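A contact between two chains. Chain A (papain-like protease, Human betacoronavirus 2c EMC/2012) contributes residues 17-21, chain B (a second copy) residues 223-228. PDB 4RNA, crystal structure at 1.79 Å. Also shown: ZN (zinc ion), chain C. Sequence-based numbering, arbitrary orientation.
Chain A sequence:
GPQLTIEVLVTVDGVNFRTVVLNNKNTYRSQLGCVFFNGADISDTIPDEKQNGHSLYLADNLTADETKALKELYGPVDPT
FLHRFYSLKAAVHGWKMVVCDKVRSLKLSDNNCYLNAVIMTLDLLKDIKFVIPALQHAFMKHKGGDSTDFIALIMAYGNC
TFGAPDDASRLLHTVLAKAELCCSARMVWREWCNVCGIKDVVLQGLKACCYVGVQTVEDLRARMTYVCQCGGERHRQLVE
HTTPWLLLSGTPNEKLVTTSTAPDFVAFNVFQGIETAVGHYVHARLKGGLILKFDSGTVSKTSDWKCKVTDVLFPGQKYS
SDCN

Chain A (17-21) FRTVV
Chain B, residues 223-228: RMTYVC

Two extended segments, one from each copy of the papain-like protease, meet with 322 Å² of surface buried between them, both sides summed. The residues Arg A18 to Val A21 and Met B224 to Val B227 lie in strands; their N-to-C directions differ by 120° and their axes approach to 4.9 Å, so they cross obliquely. The register is set by Val A20 and Tyr B226, whose CA atoms lie 4.7 Å apart, and by Thr A19 and Val B227, with CA atoms 5.4 Å apart. Backbone phi/psi run -120/144, -87/128, -126/136 and -98/126 from Arg A18 to Val A21, and -112/147, -135/139, -153/-173 and -71/134 from Met B224 to Val B227; the very extended Tyr B226 stands out.

One direct backbone hydrogen bond joins the strands: Val B227 N donates to Thr A19 O at 3.0 Å, and its N-H...O angle of 171° is nearly linear. Further along, a water substitutes for direct pairing, accepting from Val A21 N at 2.7 Å and donating to Thr B225 O at 3.0 Å, which bridges the strands.

The central side-chain contact is Arg A18 over Tyr B226, both buried. In both residues the CA-to-CB bond points toward the other stretch. Tyr B226 adopts chi1 53° (p) and chi2 -81°, with a ring face under Arg A18 and CB 3.4 Å from Thr A19 O. Arg A18 leaves its backbone with chi1 62° (p), then extends through chi2 169° and chi3 164° (both t), with chi4 132°. CD of Arg A18 is 3.7 Å from the Tyr B226 ring centroid, 23° off the normal, a CH-pi contact; CZ of Arg A18 is 4.6 Å from that centroid, 11° off the normal, a cation-pi contact. Arginine suits this place because its aliphatic portion and charged end both use the aromatic face. Arg A18 NH1 also donates a weak hydrogen bond to Met B224 SD, at 3.6 Å and 153°; the unbranched methionine, with chi1 174° and chi2 -175° (both t) and chi3 65° (p), carries SD to the guanidinium edge. NE and NH2 of Arg A18 are hydrogen-bonded elsewhere in the structure.

Apolar packing completes the contact. Buried Val A20, chi1 176° (t), fits its CG2 methyl 3.6 Å from Tyr B226 CB. Thr A19, chi1 -55° (m), brings CB within 3.7 Å of CG2 of Val B227, itself at chi1 170° (t). The CA-to-CB bond of Cys B228, chi1 -171° (t), points away from the other stretch; SG of Cys B228 binds the zinc ion at 2.4 Å.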

ATOM      1  N   PHE A  17      21.269  -8.899 -17.510  1.00 29.86           N
ATOM      2  CA  PHE A  17      21.818 -10.080 -16.842  1.00 30.54           C
ATOM      3  C   PHE A  17      23.262  -9.839 -16.465  1.00 32.15           C
ATOM      4  O   PHE A  17      24.001  -9.168 -17.211  1.00 29.63           O
ATOM      5  CB  PHE A  17      21.692 -11.352 -17.692  1.00 31.42           C
ATOM      6  CG  PHE A  17      20.280 -11.744 -17.978  1.00 29.32           C
ATOM      7  CD1 PHE A  17      19.581 -11.146 -19.000  1.00 28.55           C
ATOM      8  CD2 PHE A  17      19.617 -12.748 -17.210  1.00 29.81           C
ATOM      9  CE1 PHE A  17      18.278 -11.479 -19.301  1.00 26.86           C
ATOM     10  CE2 PHE A  17      18.298 -13.079 -17.524  1.00 29.18           C
ATOM     11  CZ  PHE A  17      17.622 -12.462 -18.546  1.00 31.26           C
ATOM     12  N   ARG A  18      23.643 -10.276 -15.272  1.00 27.75           N
ATOM     13  CA  ARG A  18      25.054 -10.325 -14.906  1.00 29.07           C
ATOM     14  C   ARG A  18      25.447 -11.697 -14.602  1.00 33.06           C
ATOM     15  O   ARG A  18      24.621 -12.512 -14.022  1.00 31.06           O
ATOM     16  CB  ARG A  18      25.452  -9.385 -13.746  1.00 31.68           C
ATOM     17  CG  ARG A  18      24.780  -9.683 -12.463  1.00 32.67           C
ATOM     18  CD  ARG A  18      25.387  -8.930 -11.281  1.00 32.68           C
ATOM     19  NE  ARG A  18      24.438  -8.994 -10.160  1.00 32.74           N
ATOM     20  CZ  ARG A  18      24.724  -9.318  -8.911  1.00 35.42           C
ATOM     21  NH1 ARG A  18      25.963  -9.627  -8.571  1.00 32.86           N
ATOM     22  NH2 ARG A  18      23.756  -9.297  -8.006  1.00 35.43           N
ATOM     23  N   THR A  19      26.679 -11.989 -14.998  1.00 30.91           N
ATOM     24  CA  THR A  19      27.219 -13.304 -14.739  1.00 32.66           C
ATOM     25  C   THR A  19      27.865 -13.358 -13.356  1.00 29.66           C
ATOM     26  O   THR A  19      28.707 -12.578 -13.017  1.00 31.45           O
ATOM     27  CB  THR A  19      28.212 -13.798 -15.791  1.00 32.37           C
ATOM     28  OG1 THR A  19      27.580 -13.727 -17.065  1.00 33.73           O
ATOM     29  CG2 THR A  19      28.626 -15.291 -15.432  1.00 30.99           C
ATOM     30  N   VAL A  20      27.455 -14.352 -12.569  1.00 28.64           N
ATOM     31  CA  VAL A  20      28.019 -14.485 -11.225  1.00 31.54           C
ATOM     32  C   VAL A  20      28.549 -15.912 -11.123  1.00 31.53           C
ATOM     33  O   VAL A  20      27.864 -16.846 -11.533  1.00 32.25           O
ATOM     34  CB  VAL A  20      26.943 -14.196 -10.112  1.00 34.08           C
ATOM     35  CG1 VAL A  20      27.527 -14.434  -8.722  1.00 35.82           C
ATOM     36  CG2 VAL A  20      26.474 -12.725 -10.239  1.00 31.17           C
ATOM     37  N   VAL A  21      29.752 -16.066 -10.566  1.00 32.36           N
ATOM     38  CA  VAL A  21      30.328 -17.400 -10.336  1.00 35.27           C
ATOM     39  C   VAL A  21      30.080 -17.829  -8.869  1.00 33.17           C
ATOM     40  O   VAL A  21      30.412 -17.075  -7.942  1.00 33.55           O
ATOM     41  CB  VAL A  21      31.855 -17.364 -10.630  1.00 39.43           C
ATOM     42  CG1 VAL A  21      32.505 -18.689 -10.250  1.00 37.69           C
ATOM     43  CG2 VAL A  21      32.098 -17.028 -12.098  1.00 38.53           C
TER
ATOM     44  N   ARG B 223      33.050  -8.161   0.712  1.00 31.58           N
ATOM     45  CA  ARG B 223      33.280  -7.857  -0.698  1.00 36.03           C
ATOM     46  C   ARG B 223      32.458  -8.836  -1.541  1.00 37.17           C
ATOM     47  O   ARG B 223      32.441 -10.029  -1.261  1.00 36.57           O
ATOM     48  CB  ARG B 223      34.785  -7.970  -1.048  1.00 38.24           C
ATOM     49  CG  ARG B 223      35.128  -7.540  -2.489  1.00 43.91           C
ATOM     50  CD  ARG B 223      36.633  -7.666  -2.844  1.00 40.11           C
ATOM     51  NE  ARG B 223      37.058  -9.070  -2.927  1.00 48.33           N
ATOM     52  CZ  ARG B 223      37.976  -9.634  -2.139  1.00 49.33           C
ATOM     53  NH1 ARG B 223      38.618  -8.904  -1.231  1.00 46.36           N
ATOM     54  NH2 ARG B 223      38.280 -10.909  -2.281  1.00 44.35           N
ATOM     55  N   MET B 224      31.731  -8.319  -2.539  1.00 33.67           N
ATOM     56  CA  MET B 224      31.108  -9.201  -3.543  1.00 38.40           C
ATOM     57  C   MET B 224      31.795  -8.975  -4.863  1.00 33.75           C
ATOM     58  O   MET B 224      32.199  -7.815  -5.205  1.00 39.30           O
ATOM     59  CB  MET B 224      29.596  -8.941  -3.726  1.00 40.78           C
ATOM     60  CG  MET B 224      28.985  -9.768  -4.873  1.00 48.64           C
ATOM     61  SD  MET B 224      27.253  -9.423  -5.263  1.00 70.78           S
ATOM     62  CE  MET B 224      27.382  -7.728  -5.850  1.00 46.36           C
ATOM     63  N   THR B 225      31.882 -10.059  -5.628  1.00 36.80           N
ATOM     64  CA  THR B 225      32.603 -10.063  -6.884  1.00 37.89           C
ATOM     65  C   THR B 225      31.778 -10.770  -7.987  1.00 36.99           C
ATOM     66  O   THR B 225      31.187 -11.794  -7.769  1.00 33.09           O
ATOM     67  CB  THR B 225      33.981 -10.777  -6.677  1.00 38.11           C
ATOM     68  OG1 THR B 225      34.796 -10.022  -5.745  1.00 35.41           O
ATOM     69  CG2 THR B 225      34.708 -11.024  -8.034  1.00 33.26           C
ATOM     70  N   TYR B 226      31.760 -10.240  -9.201  1.00 35.20           N
ATOM     71  CA  TYR B 226      31.126 -11.051 -10.282  1.00 35.34           C
ATOM     72  C   TYR B 226      31.819 -10.606 -11.613  1.00 39.83           C
ATOM     73  O   TYR B 226      32.803  -9.825 -11.552  1.00 33.02           O
ATOM     74  CB  TYR B 226      29.585 -10.857 -10.269  1.00 32.70           C
ATOM     75  CG  TYR B 226      29.215  -9.388 -10.318  1.00 33.88           C
ATOM     76  CD1 TYR B 226      29.228  -8.585  -9.134  1.00 35.46           C
ATOM     77  CD2 TYR B 226      28.873  -8.793 -11.530  1.00 30.48           C
ATOM     78  CE1 TYR B 226      28.917  -7.221  -9.200  1.00 39.01           C
ATOM     79  CE2 TYR B 226      28.583  -7.441 -11.604  1.00 40.18           C
ATOM     80  CZ  TYR B 226      28.598  -6.664 -10.437  1.00 39.91           C
ATOM     81  OH  TYR B 226      28.261  -5.334 -10.567  1.00 40.53           O
ATOM     82  N   VAL B 227      31.328 -11.094 -12.765  1.00 37.66           N
ATOM     83  CA  VAL B 227      32.016 -10.914 -14.052  1.00 35.38           C
ATOM     84  C   VAL B 227      31.882  -9.458 -14.399  1.00 35.62           C
ATOM     85  O   VAL B 227      30.796  -8.858 -14.204  1.00 37.12           O
ATOM     86  CB  VAL B 227      31.454 -11.850 -15.180  1.00 36.50           C
ATOM     87  CG1 VAL B 227      32.022 -11.458 -16.540  1.00 35.43           C
ATOM     88  CG2 VAL B 227      31.759 -13.313 -14.843  1.00 34.82           C
ATOM     89  N   CYS B 228      33.002  -8.876 -14.811  1.00 35.29           N
ATOM     90  CA  CYS B 228      32.999  -7.508 -15.339  1.00 33.12           C
ATOM     91  C   CYS B 228      32.695  -7.549 -16.844  1.00 39.46           C
ATOM     92  O   CYS B 228      32.985  -8.556 -17.499  1.00 39.95           O
ATOM     93  CB  CYS B 228      34.288  -6.759 -15.067  1.00 38.75           C
ATOM     94  SG  CYS B 228      33.989  -5.039 -15.547  1.00 36.20           S
TER
HETATM   95 ZN    ZN C 401      36.265  -4.405 -16.161  1.00 37.48          ZN
HETATM   96  O   HOH W   1      31.326 -14.402  -9.153  1.00 40.91           O